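Local coordinates for protein choline dehydrogenase and related flavoproteins (Aspergillus oryzae, PDB 3Q9T) that acts as a formate oxidase of the glucose-methanol-choline oxidoreductase family, carrying 8-formyl-FAD at its catalytic site, at residues K175-M180 with Y468-K473; G281-L286 with I294-H299; D306-P311 with V424-D429; L314-G319 with E475-L480; E393-C398 with T418-L423. All coordinates share one frame; numbering follows the deposited sequence.

In the fold
Four of the five contacts belong to one region built round a large mixed sheet, whereas contact 2 stands apart, its centre about 51 Å from that of contact 1 and on the other side of the chain's centre. Contact 5 pairs strands 392-397 and 415-423. Contacts 3 and 4 lie towards the two ends of strand 308-316, a neighbour of 415-423, with centres about 28 Å apart. Contact 1 packs helix 167-179 against helix 454-473, and Leu471 of the latter rests on Val419 of the sheet. Along the chain contact 2 closes before contact 3 opens, while contact 5 nests inside contacts 1, 3 and 4. Sequence-distant segments thus converge on one sheet, whose contacts 3 and 5 approach the flavin.

Contact 1 of 5, residues K175-M180 with Y468-K473; sequences KAWKSM and YDLLFK
The indole of Trp177 is met obliquely by Leu470, whose CG lies 3.9 Å from Trp177 CE3, while CZ3 of the indole packs on Leu394 and Phe396 of the sheet beneath. The ring of Phe472, turned from this interface, has Tyr468 O in its plane at one edge and lies against strand 481-485. This is helix-to-helix packing: helix 167-179 packs against helix 454-473, which itself rests on the large mixed sheet. Leu470 carries the contact. With CG anti to its backbone N (chi1 -174°), it pushes CD2 onto the backbone of the first helix, 3.3 Å from Trp177 N, and also 3.6 Å from Ala176 CB. Asp469 lies beside this apolar patch; its OD1 forms a salt bridge with Lys473 one turn on, and OD2 is hydrogen-bonded to Tyr364 OH. Met180, bent at both chi2 and chi3, runs past Leu470 and ends with CE 3.6 Å from Asp469 CB.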
# COMPACT_ATOMS: atom_id res chain seq x y z
N LYS A 175 -35.94 5.40 -13.78
CA LYS A 175 -37.04 5.64 -12.84
C LYS A 175 -36.49 6.06 -11.47
O LYS A 175 -36.96 7.03 -10.86
CB LYS A 175 -37.87 4.36 -12.70
CG LYS A 175 -39.37 4.54 -12.71
CD LYS A 175 -40.10 3.20 -12.50
CE LYS A 175 -40.02 2.29 -13.71
NZ LYS A 175 -40.52 0.92 -13.44
N ALA A 176 -35.48 5.32 -11.00
CA ALA A 176 -34.89 5.59 -9.70
C ALA A 176 -34.34 7.01 -9.65
O ALA A 176 -34.62 7.76 -8.72
CB ALA A 176 -33.79 4.57 -9.41
N TRP A 177 -33.57 7.36 -10.68
CA TRP A 177 -32.95 8.68 -10.79
C TRP A 177 -33.96 9.81 -10.71
O TRP A 177 -33.80 10.77 -9.95
CB TRP A 177 -32.15 8.78 -12.10
CG TRP A 177 -31.26 9.99 -12.18
CD1 TRP A 177 -31.58 11.20 -12.72
CD2 TRP A 177 -29.92 10.10 -11.69
NE1 TRP A 177 -30.52 12.06 -12.60
CE2 TRP A 177 -29.48 11.41 -11.98
CE3 TRP A 177 -29.04 9.22 -11.05
CZ2 TRP A 177 -28.21 11.87 -11.63
CZ3 TRP A 177 -27.77 9.67 -10.71
CH2 TRP A 177 -27.36 10.99 -11.00
N LYS A 178 -35.00 9.72 -11.53
CA LYS A 178 -36.06 10.73 -11.51
C LYS A 178 -36.80 10.75 -10.17
O LYS A 178 -37.20 11.82 -9.69
CB LYS A 178 -37.05 10.51 -12.67
CG LYS A 178 -36.43 10.69 -14.05
CD LYS A 178 -37.30 10.07 -15.13
CE LYS A 178 -38.66 10.75 -15.20
NZ LYS A 178 -38.54 12.20 -15.55
N SER A 179 -36.95 9.59 -9.55
CA SER A 179 -37.63 9.53 -8.25
C SER A 179 -36.86 10.29 -7.16
O SER A 179 -37.45 10.74 -6.17
CB SER A 179 -37.86 8.08 -7.80
OG SER A 179 -36.70 7.52 -7.23
N MET A 180 -35.55 10.45 -7.36
CA MET A 180 -34.74 11.22 -6.43
C MET A 180 -34.86 12.73 -6.71
O MET A 180 -34.34 13.54 -5.96
CB MET A 180 -33.27 10.79 -6.53
CG MET A 180 -33.02 9.33 -6.20
SD MET A 180 -33.38 8.97 -4.47
CE MET A 180 -32.11 9.91 -3.67
N TYR A 468 -26.23 5.24 -2.91
CA TYR A 468 -26.96 4.23 -2.14
C TYR A 468 -28.45 4.56 -2.02
O TYR A 468 -29.31 3.70 -2.26
CB TYR A 468 -26.31 4.04 -0.76
CG TYR A 468 -25.37 2.86 -0.73
CD1 TYR A 468 -25.70 1.69 -0.03
CD2 TYR A 468 -24.18 2.88 -1.44
CE1 TYR A 468 -24.85 0.59 -0.02
CE2 TYR A 468 -23.31 1.79 -1.43
CZ TYR A 468 -23.66 0.65 -0.73
OH TYR A 468 -22.81 -0.43 -0.72
N ASP A 469 -28.75 5.80 -1.68
CA ASP A 469 -30.14 6.29 -1.68
C ASP A 469 -30.83 6.00 -3.00
O ASP A 469 -31.94 5.50 -3.04
CB ASP A 469 -30.18 7.79 -1.42
CG ASP A 469 -29.81 8.14 -0.01
OD1 ASP A 469 -29.77 7.22 0.83
OD2 ASP A 469 -29.57 9.33 0.27
N LEU A 470 -30.14 6.33 -4.08
CA LEU A 470 -30.69 6.22 -5.43
C LEU A 470 -31.05 4.77 -5.73
O LEU A 470 -32.10 4.47 -6.29
CB LEU A 470 -29.63 6.71 -6.42
CG LEU A 470 -29.76 6.91 -7.93
CD1 LEU A 470 -28.85 5.93 -8.65
CD2 LEU A 470 -31.20 6.89 -8.48
N LEU A 471 -30.18 3.86 -5.32
CA LEU A 471 -30.27 2.50 -5.78
C LEU A 471 -31.08 1.64 -4.81
O LEU A 471 -31.76 0.70 -5.23
CB LEU A 471 -28.88 1.92 -6.02
CG LEU A 471 -28.04 2.54 -7.15
CD1 LEU A 471 -26.57 2.10 -7.06
CD2 LEU A 471 -28.59 2.22 -8.54
N PHE A 472 -31.00 1.97 -3.52
CA PHE A 472 -31.74 1.23 -2.48
C PHE A 472 -33.12 1.80 -2.20
O PHE A 472 -33.94 1.14 -1.57
CB PHE A 472 -30.95 1.14 -1.17
CG PHE A 472 -29.92 0.05 -1.16
CD1 PHE A 472 -30.21 -1.18 -0.59
CD2 PHE A 472 -28.69 0.23 -1.75
CE1 PHE A 472 -29.27 -2.19 -0.60
CE2 PHE A 472 -27.75 -0.77 -1.76
CZ PHE A 472 -28.05 -1.99 -1.18
N LYS A 473 -33.38 3.02 -2.64
CA LYS A 473 -34.65 3.67 -2.33
C LYS A 473 -35.34 4.14 -3.61
O LYS A 473 -36.53 4.43 -3.60
CB LYS A 473 -34.45 4.90 -1.44
CG LYS A 473 -33.79 4.64 -0.10
CD LYS A 473 -33.66 5.96 0.65
CE LYS A 473 -32.86 5.82 1.92
NZ LYS A 473 -32.42 7.16 2.43

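Contact 2 of 5, residues G281-L286 with I294-H299; sequences GPTREL and IVDSRH
Asp296 reaches across from the second strand of a small beta-alpha-beta unit, made of strand 280-281, helix 283-287 and strand 295-296, to the start of the helix. From CB the chain sets out with CG anti to the backbone N (chi1 -177°). CG then lies 3.8 Å from both Thr283 CB and Thr283 CG2, so the carboxylate leans against the threonine. At the tip OD1 passes the same methyl, 3.9 Å from Thr283 CG2, whereas OD2 accepts the backbone N-H of Thr283 at 3.0 Å; the donor stands above the carboxylate plane. Pro282 occupies the N-cap position just before, and its ring CG packs 3.7 Å from Arg298 O. The hydroxyl of Thr283 is engaged separately, with that of Thr293. The backbones of the two strands run parallel, and Gly281 bonds to the residues before and after Asp296. Gly281 N donates to Val295 O at 3.3 Å, nearly along the C=O axis. Ser297 N returns the bond to Gly281 O at 2.9 Å, but from well above the carbonyl plane. Met276 of the preceding helix 267-277 packs on Pro282. The N-H of Thr283, together with the start of this short helix, would be expected to favour the carboxylate form of Asp296 modestly.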
# COMPACT_ATOMS: atom_id res chain seq x y z
N GLY A 281 13.64 20.62 -15.99
CA GLY A 281 12.86 20.34 -14.81
C GLY A 281 13.41 21.07 -13.61
O GLY A 281 14.22 21.99 -13.75
N PRO A 282 12.98 20.68 -12.41
CA PRO A 282 13.42 21.38 -11.19
C PRO A 282 14.88 21.06 -10.93
O PRO A 282 15.23 19.88 -10.80
CB PRO A 282 12.53 20.78 -10.07
CG PRO A 282 11.43 20.03 -10.80
CD PRO A 282 12.02 19.60 -12.13
N THR A 283 15.71 22.09 -10.83
CA THR A 283 17.16 21.92 -10.89
C THR A 283 17.68 21.04 -9.74
O THR A 283 18.56 20.21 -9.95
CB THR A 283 17.90 23.29 -10.94
OG1 THR A 283 19.29 23.09 -11.23
CG2 THR A 283 17.73 24.05 -9.62
N ARG A 284 17.10 21.20 -8.56
CA ARG A 284 17.51 20.42 -7.39
C ARG A 284 17.21 18.93 -7.63
O ARG A 284 18.00 18.06 -7.27
CB ARG A 284 16.77 20.94 -6.14
CG ARG A 284 17.41 20.62 -4.80
CD ARG A 284 16.50 21.10 -3.65
NE ARG A 284 15.95 22.43 -3.90
CZ ARG A 284 16.62 23.57 -3.73
NH1 ARG A 284 17.88 23.55 -3.30
NH2 ARG A 284 16.03 24.73 -3.99
N GLU A 285 16.09 18.64 -8.29
CA GLU A 285 15.72 17.26 -8.58
C GLU A 285 16.62 16.63 -9.65
O GLU A 285 16.97 15.47 -9.55
CB GLU A 285 14.25 17.17 -8.97
CG GLU A 285 13.79 15.78 -9.40
CD GLU A 285 12.28 15.68 -9.66
OE1 GLU A 285 11.59 16.73 -9.73
OE2 GLU A 285 11.79 14.54 -9.79
N LEU A 286 16.99 17.40 -10.67
CA LEU A 286 17.97 16.93 -11.66
C LEU A 286 19.34 16.61 -11.03
O LEU A 286 19.85 15.50 -11.16
CB LEU A 286 18.13 17.92 -12.82
CG LEU A 286 17.09 17.86 -13.96
CD1 LEU A 286 15.71 17.51 -13.43
CD2 LEU A 286 17.03 19.17 -14.77
N ILE A 294 19.47 22.19 -17.98
CA ILE A 294 19.50 23.08 -19.13
C ILE A 294 18.50 24.20 -18.90
O ILE A 294 18.82 25.36 -19.11
CB ILE A 294 19.19 22.34 -20.42
CG1 ILE A 294 20.32 21.33 -20.71
CG2 ILE A 294 19.02 23.33 -21.55
CD1 ILE A 294 20.03 20.42 -21.87
N VAL A 295 17.31 23.85 -18.43
CA VAL A 295 16.31 24.84 -18.06
C VAL A 295 15.75 24.51 -16.69
O VAL A 295 15.22 23.44 -16.48
CB VAL A 295 15.14 24.87 -19.08
CG1 VAL A 295 14.02 25.79 -18.60
CG2 VAL A 295 15.64 25.28 -20.46
N ASP A 296 15.87 25.43 -15.74
CA ASP A 296 15.27 25.22 -14.44
C ASP A 296 13.76 25.46 -14.56
O ASP A 296 13.29 26.60 -14.48
CB ASP A 296 15.92 26.12 -13.38
CG ASP A 296 15.36 25.87 -11.98
OD1 ASP A 296 15.45 26.77 -11.12
OD2 ASP A 296 14.83 24.76 -11.73
N SER A 297 13.00 24.38 -14.77
CA SER A 297 11.56 24.45 -14.95
C SER A 297 10.87 23.78 -13.76
O SER A 297 10.62 22.58 -13.76
CB SER A 297 11.18 23.78 -16.28
OG SER A 297 9.84 24.06 -16.64
N ARG A 298 10.57 24.58 -12.75
CA ARG A 298 10.07 24.10 -11.45
C ARG A 298 8.81 23.24 -11.53
O ARG A 298 8.58 22.40 -10.66
CB ARG A 298 9.77 25.28 -10.51
CG ARG A 298 10.92 26.24 -10.27
CD ARG A 298 10.71 27.01 -8.96
NE ARG A 298 10.13 28.35 -9.08
CZ ARG A 298 9.21 28.73 -9.97
NH1 ARG A 298 8.72 27.88 -10.86
NH2 ARG A 298 8.77 29.97 -9.96
N HIS A 299 7.99 23.47 -12.54
CA HIS A 299 6.68 22.85 -12.59
C HIS A 299 6.67 21.46 -13.24
O HIS A 299 5.64 20.79 -13.26
CB HIS A 299 5.67 23.79 -13.28
CG HIS A 299 5.23 24.93 -12.42
ND1 HIS A 299 4.22 24.82 -11.48
CD2 HIS A 299 5.69 26.20 -12.32
CE1 HIS A 299 4.07 25.98 -10.86
NE2 HIS A 299 4.95 26.83 -11.36

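Contact 3 of 5, residues D306-P311 with V424-D429; sequences DHPGVP and VRPISD
Packing is closest where the imidazole of His307 meets Val424 and slackens towards Pro426, where the loop 424-429 heads for the exposed Asp429. On the tight side Val424 O lies 3.0 Å from His307 NE2, and Val424 CG2 sits over one face of the ring, a CH-pi contact 4.2 Å from the centroid of the His307 ring and displaced towards its rim. On the loose side the contacts of the partly exposed Pro426 are all beyond 4 Å: its CD lies at the edge of the imidazole, 4.2 Å from His307 CD2, and its CB is 4.3 Å from Pro308 CD. The contact joins the start of strand 308-316 to the loop leaving strand 415-423, with the side chain of Asp306 about 8 Å from the bound cofactor. Asp306 OD1 accepts His307 N at 2.6 Å, and OD2 is hydrogen-bonded to Thr507 OG1. The buried ring is hydrogen-bonded through ND1 to His510 ND1, while NE2 lies among carbonyl oxygens, with a weak hydrogen bond to Pro550 O, consistent with a proton on NE2.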
# COMPACT_ATOMS: atom_id res chain seq x y z
N ASP A 306 -5.58 14.13 -10.52
CA ASP A 306 -6.36 13.00 -11.02
C ASP A 306 -7.69 13.01 -10.26
O ASP A 306 -7.86 13.77 -9.30
CB ASP A 306 -5.58 11.71 -10.78
CG ASP A 306 -6.18 10.48 -11.50
OD1 ASP A 306 -7.17 10.61 -12.23
OD2 ASP A 306 -5.64 9.37 -11.32
N HIS A 307 -8.64 12.18 -10.69
CA HIS A 307 -9.91 12.02 -9.97
C HIS A 307 -9.84 10.80 -9.07
O HIS A 307 -9.56 9.70 -9.55
CB HIS A 307 -11.05 11.77 -10.95
CG HIS A 307 -11.42 12.95 -11.80
ND1 HIS A 307 -11.74 12.82 -13.13
CD2 HIS A 307 -11.56 14.26 -11.50
CE1 HIS A 307 -12.05 14.01 -13.62
NE2 HIS A 307 -11.95 14.90 -12.65
N PRO A 308 -10.15 10.95 -7.77
CA PRO A 308 -10.22 9.74 -6.95
C PRO A 308 -11.57 9.08 -7.19
O PRO A 308 -12.53 9.79 -7.49
CB PRO A 308 -10.14 10.28 -5.52
CG PRO A 308 -10.81 11.62 -5.61
CD PRO A 308 -10.62 12.14 -7.02
N GLY A 309 -11.64 7.76 -7.11
CA GLY A 309 -12.88 7.04 -7.32
C GLY A 309 -13.03 6.05 -6.19
O GLY A 309 -12.05 5.42 -5.81
N VAL A 310 -14.23 5.95 -5.62
CA VAL A 310 -14.54 4.81 -4.77
C VAL A 310 -15.65 3.97 -5.42
O VAL A 310 -16.82 4.28 -5.30
CB VAL A 310 -14.94 5.22 -3.33
CG1 VAL A 310 -15.44 4.00 -2.54
CG2 VAL A 310 -13.76 5.88 -2.62
N PRO A 311 -15.26 2.91 -6.12
CA PRO A 311 -16.30 2.06 -6.70
C PRO A 311 -16.89 1.14 -5.65
O PRO A 311 -16.24 0.84 -4.64
CB PRO A 311 -15.54 1.21 -7.74
CG PRO A 311 -14.16 1.81 -7.83
CD PRO A 311 -13.91 2.49 -6.53
N VAL A 424 -15.28 14.38 -9.16
CA VAL A 424 -14.87 14.95 -10.42
C VAL A 424 -14.29 16.37 -10.20
O VAL A 424 -13.50 16.88 -11.00
CB VAL A 424 -16.11 14.87 -11.35
CG1 VAL A 424 -16.51 16.21 -11.86
CG2 VAL A 424 -15.92 13.80 -12.43
N ARG A 425 -14.66 16.97 -9.07
CA ARG A 425 -14.16 18.28 -8.67
C ARG A 425 -13.53 18.23 -7.27
O ARG A 425 -14.06 18.83 -6.34
CB ARG A 425 -15.31 19.29 -8.67
CG ARG A 425 -15.80 19.64 -10.07
CD ARG A 425 -15.16 20.91 -10.57
NE ARG A 425 -13.71 20.84 -10.55
CZ ARG A 425 -12.95 20.42 -11.56
NH1 ARG A 425 -13.48 19.99 -12.70
NH2 ARG A 425 -11.64 20.40 -11.41
N PRO A 426 -12.40 17.52 -7.12
CA PRO A 426 -11.78 17.42 -5.80
C PRO A 426 -11.07 18.73 -5.49
O PRO A 426 -10.86 19.51 -6.41
CB PRO A 426 -10.75 16.30 -5.98
CG PRO A 426 -10.36 16.41 -7.43
CD PRO A 426 -11.61 16.82 -8.15
N ILE A 427 -10.73 18.99 -4.24
CA ILE A 427 -9.97 20.19 -3.93
C ILE A 427 -8.64 19.88 -3.25
O ILE A 427 -7.93 20.80 -2.84
CB ILE A 427 -10.75 21.12 -3.02
CG1 ILE A 427 -11.15 20.37 -1.75
CG2 ILE A 427 -11.95 21.70 -3.78
CD1 ILE A 427 -11.58 21.26 -0.59
N SER A 428 -8.32 18.60 -3.09
CA SER A 428 -6.99 18.24 -2.59
C SER A 428 -5.90 18.82 -3.49
O SER A 428 -6.07 18.90 -4.71
CB SER A 428 -6.84 16.72 -2.49
OG SER A 428 -7.62 16.20 -1.44
N ASP A 429 -4.79 19.24 -2.88
CA ASP A 429 -3.62 19.67 -3.64
C ASP A 429 -3.19 18.55 -4.59
O ASP A 429 -3.47 17.39 -4.33
CB ASP A 429 -2.46 20.01 -2.71
CG ASP A 429 -2.63 21.36 -2.01
OD1 ASP A 429 -3.44 22.18 -2.49
OD2 ASP A 429 -1.96 21.59 -0.99

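Contact 4 of 5, residues L314-G319 with E475-L480; sequences LRVKDG and EGFKDL
Lys317 and Leu480 both set CG anti to the carbonyl carbon, with chi1 at -71° and -57°. Lys317 then runs over the carbonyl of its partner, extended as far as CE and bent at chi4, its CG 3.3 Å from Leu480 O, whereas Leu480 lays CD1 over the Phe477 ring, 3.7 Å above its plane and offset towards the ring's rim. The same carbonyl oxygen is the polar centre of the contact: Lys317 N donates to Leu480 O at 2.8 Å, lying in the carbonyl plane, and Val316 CA adds a CA-H...O contact to that Leu480 O at 3.4 Å. Val316 CG2 fills the apolar side, resting on Leu480 CB at 4.0 Å and meeting the Phe477 ring obliquely, 4.1 Å from its CE1. The segment 475-480, with a 3-10 turn at 477-479, is the link by which the chain leaves helix 454-473 and enters strand 481-485, antiparallel neighbour of strand 308-316; the hydrogen bond ties the two segments together where strand 308-316 ends and strand 481-485 is about to begin. Lys478 NZ and Asp479 OD1, both on exposed side chains, form a salt bridge at 3.1 Å whose hydrogen bond is weak. Deeper in, Phe477 touches Ala176 of helix 167-179 and Leu471 of helix 454-473.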
# COMPACT_ATOMS: atom_id res chain seq x y z
N LEU A 314 -22.90 -3.94 -6.13
CA LEU A 314 -24.11 -4.56 -5.62
C LEU A 314 -24.42 -5.83 -6.39
O LEU A 314 -24.35 -5.87 -7.61
CB LEU A 314 -25.30 -3.61 -5.74
CG LEU A 314 -25.16 -2.26 -5.06
CD1 LEU A 314 -26.47 -1.46 -5.24
CD2 LEU A 314 -24.82 -2.47 -3.60
N ARG A 315 -24.80 -6.88 -5.66
CA ARG A 315 -25.39 -8.03 -6.31
C ARG A 315 -26.83 -7.66 -6.64
O ARG A 315 -27.54 -7.06 -5.83
CB ARG A 315 -25.33 -9.27 -5.43
CG ARG A 315 -26.02 -10.48 -6.04
CD ARG A 315 -25.78 -11.72 -5.21
NE ARG A 315 -26.37 -12.90 -5.83
CZ ARG A 315 -25.70 -14.04 -6.04
NH1 ARG A 315 -24.43 -14.12 -5.70
NH2 ARG A 315 -26.31 -15.08 -6.60
N VAL A 316 -27.25 -7.99 -7.84
CA VAL A 316 -28.48 -7.47 -8.36
C VAL A 316 -29.24 -8.69 -8.86
O VAL A 316 -28.65 -9.75 -9.00
CB VAL A 316 -28.15 -6.44 -9.46
CG1 VAL A 316 -28.31 -7.04 -10.83
CG2 VAL A 316 -28.94 -5.18 -9.26
N LYS A 317 -30.56 -8.58 -9.06
CA LYS A 317 -31.35 -9.74 -9.47
C LYS A 317 -30.90 -10.34 -10.80
O LYS A 317 -30.45 -9.62 -11.71
CB LYS A 317 -32.82 -9.38 -9.56
CG LYS A 317 -33.46 -9.15 -8.21
CD LYS A 317 -34.99 -9.14 -8.33
CE LYS A 317 -35.63 -8.83 -6.99
NZ LYS A 317 -34.79 -9.33 -5.86
N ASP A 318 -31.03 -11.66 -10.93
CA ASP A 318 -30.65 -12.33 -12.16
C ASP A 318 -31.22 -11.59 -13.37
O ASP A 318 -32.40 -11.23 -13.37
CB ASP A 318 -31.13 -13.78 -12.18
CG ASP A 318 -30.27 -14.70 -11.32
OD1 ASP A 318 -29.22 -14.25 -10.78
OD2 ASP A 318 -30.63 -15.90 -11.21
N GLY A 319 -30.38 -11.35 -14.38
CA GLY A 319 -30.81 -10.71 -15.61
C GLY A 319 -30.73 -9.19 -15.59
O GLY A 319 -31.20 -8.52 -16.51
N GLU A 475 -37.26 4.48 -7.05
CA GLU A 475 -38.35 3.76 -7.70
C GLU A 475 -37.85 2.75 -8.73
O GLU A 475 -36.97 3.05 -9.54
CB GLU A 475 -39.28 4.78 -8.38
CG GLU A 475 -40.52 4.19 -9.02
CD GLU A 475 -41.29 5.20 -9.86
OE1 GLU A 475 -41.16 6.42 -9.60
OE2 GLU A 475 -42.01 4.78 -10.79
N GLY A 476 -38.41 1.55 -8.70
CA GLY A 476 -38.02 0.53 -9.65
C GLY A 476 -36.73 -0.17 -9.24
O GLY A 476 -36.73 -1.37 -8.97
N PHE A 477 -35.62 0.58 -9.18
CA PHE A 477 -34.34 -0.05 -8.89
C PHE A 477 -34.27 -0.64 -7.49
O PHE A 477 -33.55 -1.59 -7.26
CB PHE A 477 -33.15 0.87 -9.13
CG PHE A 477 -31.92 0.13 -9.61
CD1 PHE A 477 -31.10 -0.53 -8.71
CD2 PHE A 477 -31.60 0.08 -10.96
CE1 PHE A 477 -29.98 -1.22 -9.14
CE2 PHE A 477 -30.48 -0.60 -11.40
CZ PHE A 477 -29.67 -1.26 -10.48
N LYS A 478 -35.04 -0.08 -6.55
CA LYS A 478 -34.97 -0.58 -5.19
C LYS A 478 -35.28 -2.07 -5.14
O LYS A 478 -34.77 -2.80 -4.29
CB LYS A 478 -35.91 0.21 -4.27
CG LYS A 478 -37.38 0.19 -4.66
CD LYS A 478 -38.19 0.86 -3.54
CE LYS A 478 -39.66 0.53 -3.63
NZ LYS A 478 -39.89 -0.95 -3.71
N ASP A 479 -36.11 -2.52 -6.07
CA ASP A 479 -36.50 -3.92 -6.10
C ASP A 479 -35.47 -4.84 -6.76
O ASP A 479 -35.64 -6.05 -6.76
CB ASP A 479 -37.85 -4.07 -6.81
CG ASP A 479 -39.00 -3.50 -5.99
OD1 ASP A 479 -39.05 -3.78 -4.76
OD2 ASP A 479 -39.83 -2.76 -6.57
N LEU A 480 -34.40 -4.27 -7.31
CA LEU A 480 -33.42 -5.09 -8.03
C LEU A 480 -32.25 -5.52 -7.15
O LEU A 480 -31.58 -6.52 -7.43
CB LEU A 480 -32.89 -4.34 -9.25
CG LEU A 480 -33.99 -3.91 -10.22
CD1 LEU A 480 -33.40 -3.15 -11.42
CD2 LEU A 480 -34.78 -5.12 -10.69

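Contact 5 of 5, residues E393-C398 with T418-L423; sequences ELDFVC and TVVVDL
Strands 393-397 and 418-423 run antiparallel, their axes 4.7 Å apart at 167°, and six backbone hydrogen bonds link the hydrogen-bonded pairs Glu393 with Asp422, Asp395 with Val420 and Val397 with Thr418. Side chains of the non-hydrogen-bonded pairs lie on the opposite face. There Leu394 and Val421 lie side by side, CD2 to CG1 3.9 Å, as do Phe396 and Val419, CD1 to CG2 4.0 Å; Leu394 and Val419 also touch helix 454-473. On the face of Glu393, Asp395 and Asp422 three acids gather in the buried interior. Glu393 OE1 is only 2.5 Å from Asp395 OD1, so one of these groups probably holds a proton. A water donates to Asp395 OD2 at 2.6 Å and to Asp422 OD2 at 2.5 Å, bridging the two carboxylates. The salt bridge from Arg553 NH2 to Asp395 OD2 probably offsets part of any negative charge, and the backbone N of Arg553 is hydrogen-bonded to Glu393 OE2. Val420 flanks the cluster, its CB 3.9 Å from Asp395 CB. With the side chain of Glu393 about 7 Å from the bound FAD derivative, this pairing belongs to the large mixed sheet of the substrate-binding domain characteristic of GMC oxidoreductases.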
# COMPACT_ATOMS: atom_id res chain seq x y z
N GLU A 393 -19.12 12.20 -11.29
CA GLU A 393 -19.57 11.36 -12.40
C GLU A 393 -19.87 10.01 -11.78
O GLU A 393 -19.00 9.41 -11.13
CB GLU A 393 -18.52 11.21 -13.51
CG GLU A 393 -18.82 10.04 -14.44
CD GLU A 393 -17.97 10.02 -15.72
OE1 GLU A 393 -18.03 9.01 -16.46
OE2 GLU A 393 -17.25 11.00 -16.00
N LEU A 394 -21.11 9.57 -11.93
CA LEU A 394 -21.52 8.25 -11.46
C LEU A 394 -21.69 7.30 -12.63
O LEU A 394 -22.63 7.42 -13.42
CB LEU A 394 -22.82 8.36 -10.68
CG LEU A 394 -22.73 9.32 -9.50
CD1 LEU A 394 -24.09 9.47 -8.79
CD2 LEU A 394 -21.63 8.83 -8.56
N ASP A 395 -20.75 6.37 -12.75
CA ASP A 395 -20.79 5.37 -13.80
C ASP A 395 -21.46 4.12 -13.30
O ASP A 395 -21.01 3.51 -12.33
CB ASP A 395 -19.38 5.04 -14.30
CG ASP A 395 -18.64 6.28 -14.75
OD1 ASP A 395 -19.24 7.08 -15.52
OD2 ASP A 395 -17.48 6.46 -14.31
N PHE A 396 -22.53 3.73 -13.99
CA PHE A 396 -23.25 2.53 -13.63
C PHE A 396 -22.90 1.39 -14.56
O PHE A 396 -23.57 1.16 -15.55
CB PHE A 396 -24.75 2.83 -13.65
CG PHE A 396 -25.13 3.95 -12.74
CD1 PHE A 396 -25.31 3.73 -11.39
CD2 PHE A 396 -25.27 5.24 -13.23
CE1 PHE A 396 -25.63 4.76 -10.53
CE2 PHE A 396 -25.60 6.28 -12.38
CZ PHE A 396 -25.78 6.05 -11.03
N VAL A 397 -21.82 0.68 -14.22
CA VAL A 397 -21.32 -0.40 -15.06
C VAL A 397 -22.19 -1.62 -14.79
O VAL A 397 -22.36 -2.02 -13.64
CB VAL A 397 -19.85 -0.72 -14.74
CG1 VAL A 397 -19.32 -1.81 -15.65
CG2 VAL A 397 -19.01 0.53 -14.88
N CYS A 398 -22.75 -2.21 -15.84
CA CYS A 398 -23.75 -3.27 -15.65
C CYS A 398 -23.15 -4.66 -15.58
O CYS A 398 -23.64 -5.58 -16.23
CB CYS A 398 -24.84 -3.21 -16.74
SG CYS A 398 -24.24 -3.27 -18.42
N THR A 418 -21.60 -2.51 -10.93
CA THR A 418 -20.44 -1.83 -10.36
C THR A 418 -20.62 -0.31 -10.51
O THR A 418 -20.59 0.21 -11.63
CB THR A 418 -19.12 -2.25 -11.04
OG1 THR A 418 -18.96 -3.68 -10.95
CG2 THR A 418 -17.92 -1.57 -10.37
N VAL A 419 -20.83 0.38 -9.40
CA VAL A 419 -21.01 1.83 -9.42
C VAL A 419 -19.68 2.51 -9.16
O VAL A 419 -19.06 2.32 -8.11
CB VAL A 419 -22.00 2.31 -8.32
CG1 VAL A 419 -22.09 3.83 -8.32
CG2 VAL A 419 -23.37 1.70 -8.51
N VAL A 420 -19.23 3.30 -10.12
CA VAL A 420 -17.99 4.03 -9.95
C VAL A 420 -18.31 5.44 -9.43
O VAL A 420 -18.87 6.27 -10.15
CB VAL A 420 -17.17 4.08 -11.26
CG1 VAL A 420 -15.84 4.73 -11.02
CG2 VAL A 420 -16.98 2.67 -11.82
N VAL A 421 -17.99 5.70 -8.16
CA VAL A 421 -18.22 7.02 -7.59
C VAL A 421 -16.95 7.87 -7.77
O VAL A 421 -15.95 7.74 -7.05
CB VAL A 421 -18.71 6.95 -6.13
CG1 VAL A 421 -19.16 8.32 -5.65
CG2 VAL A 421 -19.88 6.00 -6.03
N ASP A 422 -17.00 8.69 -8.81
CA ASP A 422 -15.86 9.46 -9.26
C ASP A 422 -16.00 10.92 -8.80
O ASP A 422 -16.87 11.64 -9.28
CB ASP A 422 -15.83 9.37 -10.78
CG ASP A 422 -14.71 10.17 -11.41
OD1 ASP A 422 -14.17 11.09 -10.74
OD2 ASP A 422 -14.39 9.90 -12.59
N LEU A 423 -15.15 11.35 -7.86
CA LEU A 423 -15.17 12.76 -7.39
C LEU A 423 -14.48 13.58 -8.48
O LEU A 423 -13.26 13.49 -8.71
CB LEU A 423 -14.41 12.90 -6.08
CG LEU A 423 -14.66 14.00 -5.06
CD1 LEU A 423 -13.33 14.40 -4.44
CD2 LEU A 423 -15.39 15.22 -5.62
O HOH W 1 -15.35 7.91 -13.81